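Local coordinates for citrate synthase (PDB 2IBP), which probably catalyses the condensation of oxaloacetate with acetyl-CoA and water to give citrate and CoA in the tricarboxylic acid cycle, at residues S33-D38 with V379-E384. Residues are numbered along the deposited sequence; the frame is centred on the assembly and turned at random.
Sequences STSISD and VLEYWE
Glu381 reaches out from the C-terminal part of helix 363-382 and plants its carboxylate on an ST turn at Thr34, where strand 30-34 gives way to the short link into strand 37-40. Both carboxylate oxygens are used. Thr34 OG1 donates to Glu381 OE1 over 2.6 Å, meeting its syn lone pair. The backbone N of Ser35 donates to Glu381 OE2 at 2.9 Å, also from the syn side. That nitrogen lies only 15° out of the carboxylate plane. A water donates to Glu381 OE2 at 2.7 Å and also bonds Ser35 OG. With CG anti to the backbone N (chi1 -178°) and the chain extended beyond it, the glutamate carries its carboxylate to the turn, nearly perpendicular to the Thr34 side chain. Ile36 points toward the helix and runs antiparallel to the glutamate chain, its CD1 3.5 Å from Glu381 OE1; it also packs on Ala377 and His378, about one turn back in the same helix.

OE1 also takes a salt bridge from Lys32, which would partly balance the charge. Cut back to an alanine here, residue 381 would probably leave Thr34 OG1, the Ser35 N-H and Lys32 without their shared partner.

This is structural packing away from the catalytic and magnesium sites, joining early strands to a late helix of a largely helical protein. Ser33 and Thr34 pair in parallel with a strand of the second subunit, so Glu381 ties helix 363-382 to a strand of the dimer interface. Within the turn, Ile36 N donates to Thr34 OG1 at 3.2 Å, helping to orient the hydroxyl.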
loop_
_atom_site.group_PDB
_atom_site.type_symbol
_atom_site.label_atom_id
_atom_site.label_comp_id
_atom_site.label_asym_id
_atom_site.label_seq_id
_atom_site.Cartn_x
_atom_site.Cartn_y
_atom_site.Cartn_z
ATOM N N SER A 33 1.609 20.000 -3.401
ATOM C CA SER A 33 2.408 20.698 -4.390
ATOM C C SER A 33 3.678 19.873 -4.501
ATOM O O SER A 33 4.129 19.258 -3.526
ATOM C CB SER A 33 2.718 22.120 -3.942
ATOM O OG SER A 33 1.559 22.926 -4.021
ATOM N N THR A 34 4.274 19.872 -5.687
ATOM C CA THR A 34 5.461 19.098 -5.914
ATOM C C THR A 34 6.417 19.810 -6.841
ATOM O O THR A 34 6.011 20.666 -7.623
ATOM C CB THR A 34 5.108 17.753 -6.594
ATOM O OG1 THR A 34 6.259 16.903 -6.640
ATOM C CG2 THR A 34 4.546 17.971 -7.996
ATOM N N SER A 35 7.688 19.482 -6.692
ATOM C CA SER A 35 8.713 19.980 -7.594
ATOM C C SER A 35 9.479 18.825 -8.244
ATOM O O SER A 35 10.468 19.056 -8.926
ATOM C CB SER A 35 9.669 20.909 -6.853
ATOM O OG SER A 35 10.385 20.218 -5.855
ATOM N N ILE A 36 8.932 17.611 -8.181
ATOM C CA ILE A 36 9.638 16.430 -8.665
ATOM C C ILE A 36 9.598 16.276 -10.171
ATOM O O ILE A 36 10.638 16.185 -10.802
ATOM C CB ILE A 36 9.164 15.138 -7.963
ATOM C CG1 ILE A 36 9.431 15.263 -6.460
ATOM C CG2 ILE A 36 9.907 13.926 -8.522
ATOM C CD1 ILE A 36 8.880 14.141 -5.596
ATOM N N SER A 37 8.400 16.232 -10.741
ATOM C CA SER A 37 8.279 16.105 -12.189
ATOM C C SER A 37 7.037 16.817 -12.676
ATOM O O SER A 37 6.115 17.092 -11.907
ATOM C CB SER A 37 8.237 14.634 -12.622
ATOM O OG SER A 37 7.067 13.986 -12.110
ATOM N N ASP A 38 7.021 17.118 -13.965
ATOM C CA ASP A 38 5.899 17.806 -14.562
ATOM C C ASP A 38 5.752 17.332 -15.975
ATOM O O ASP A 38 6.745 17.029 -16.626
ATOM C CB ASP A 38 6.133 19.315 -14.580
ATOM C CG ASP A 38 4.869 20.104 -14.899
ATOM O OD1 ASP A 38 3.760 19.628 -14.564
ATOM O OD2 ASP A 38 4.973 21.203 -15.480
ATOM N N VAL A 379 7.743 10.507 -1.339
ATOM C CA VAL A 379 7.517 10.308 0.097
ATOM C C VAL A 379 8.236 11.386 0.902
ATOM O O VAL A 379 7.631 12.060 1.744
ATOM C CB VAL A 379 7.950 8.925 0.574
ATOM C CG1 VAL A 379 8.017 8.880 2.116
ATOM C CG2 VAL A 379 6.975 7.882 0.019
ATOM N N LEU A 380 9.520 11.575 0.621
ATOM C CA LEU A 380 10.295 12.574 1.344
ATOM C C LEU A 380 9.701 13.959 1.162
ATOM O O LEU A 380 9.658 14.747 2.111
ATOM C CB LEU A 380 11.758 12.530 0.936
ATOM C CG LEU A 380 12.427 11.195 1.268
ATOM C CD1 LEU A 380 13.852 11.164 0.759
ATOM C CD2 LEU A 380 12.383 10.862 2.744
ATOM N N GLU A 381 9.228 14.257 -0.038
ATOM C CA GLU A 381 8.592 15.531 -0.288
ATOM C C GLU A 381 7.336 15.699 0.568
ATOM O O GLU A 381 7.137 16.729 1.199
ATOM C CB GLU A 381 8.247 15.677 -1.763
ATOM C CG GLU A 381 7.627 16.999 -2.111
ATOM C CD GLU A 381 7.411 17.143 -3.587
ATOM O OE1 GLU A 381 6.585 16.378 -4.133
ATOM O OE2 GLU A 381 8.056 18.033 -4.194
ATOM N N TYR A 382 6.506 14.661 0.621
ATOM C CA TYR A 382 5.283 14.718 1.410
ATOM C C TYR A 382 5.606 14.928 2.881
ATOM O O TYR A 382 4.899 15.650 3.582
ATOM C CB TYR A 382 4.456 13.446 1.229
ATOM C CG TYR A 382 3.051 13.607 1.730
ATOM C CD1 TYR A 382 2.171 14.443 1.060
ATOM C CD2 TYR A 382 2.600 12.931 2.860
ATOM C CE1 TYR A 382 0.885 14.630 1.512
ATOM C CE2 TYR A 382 1.290 13.083 3.308
ATOM C CZ TYR A 382 0.449 13.962 2.636
ATOM O OH TYR A 382 -0.839 14.175 3.066
ATOM N N TRP A 383 6.641 14.241 3.350
ATOM C CA TRP A 383 7.069 14.353 4.738
ATOM C C TRP A 383 7.554 15.744 5.140
ATOM O O TRP A 383 7.783 15.998 6.332
ATOM C CB TRP A 383 8.128 13.321 5.077
ATOM C CG TRP A 383 7.603 11.932 5.263
ATOM C CD1 TRP A 383 6.293 11.549 5.395
ATOM C CD2 TRP A 383 8.385 10.781 5.604
ATOM N NE1 TRP A 383 6.221 10.216 5.684
ATOM C CE2 TRP A 383 7.484 9.718 5.845
ATOM C CE3 TRP A 383 9.759 10.536 5.696
ATOM C CZ2 TRP A 383 7.915 8.439 6.183
ATOM C CZ3 TRP A 383 10.187 9.267 6.036
ATOM C CH2 TRP A 383 9.265 8.229 6.273
ATOM N N GLU A 384 7.781 16.627 4.168
ATOM C CA GLU A 384 8.099 18.021 4.505
ATOM C C GLU A 384 6.870 18.736 5.077
ATOM O O GLU A 384 6.987 19.785 5.700
ATOM C CB GLU A 384 8.621 18.778 3.284
ATOM C CG GLU A 384 10.002 18.322 2.882
ATOM C CD GLU A 384 11.034 18.632 3.955
ATOM O OE1 GLU A 384 11.280 19.829 4.222
ATOM O OE2 GLU A 384 11.609 17.683 4.532
HETATM O O HOH W 1 10.713 17.987 -3.502
#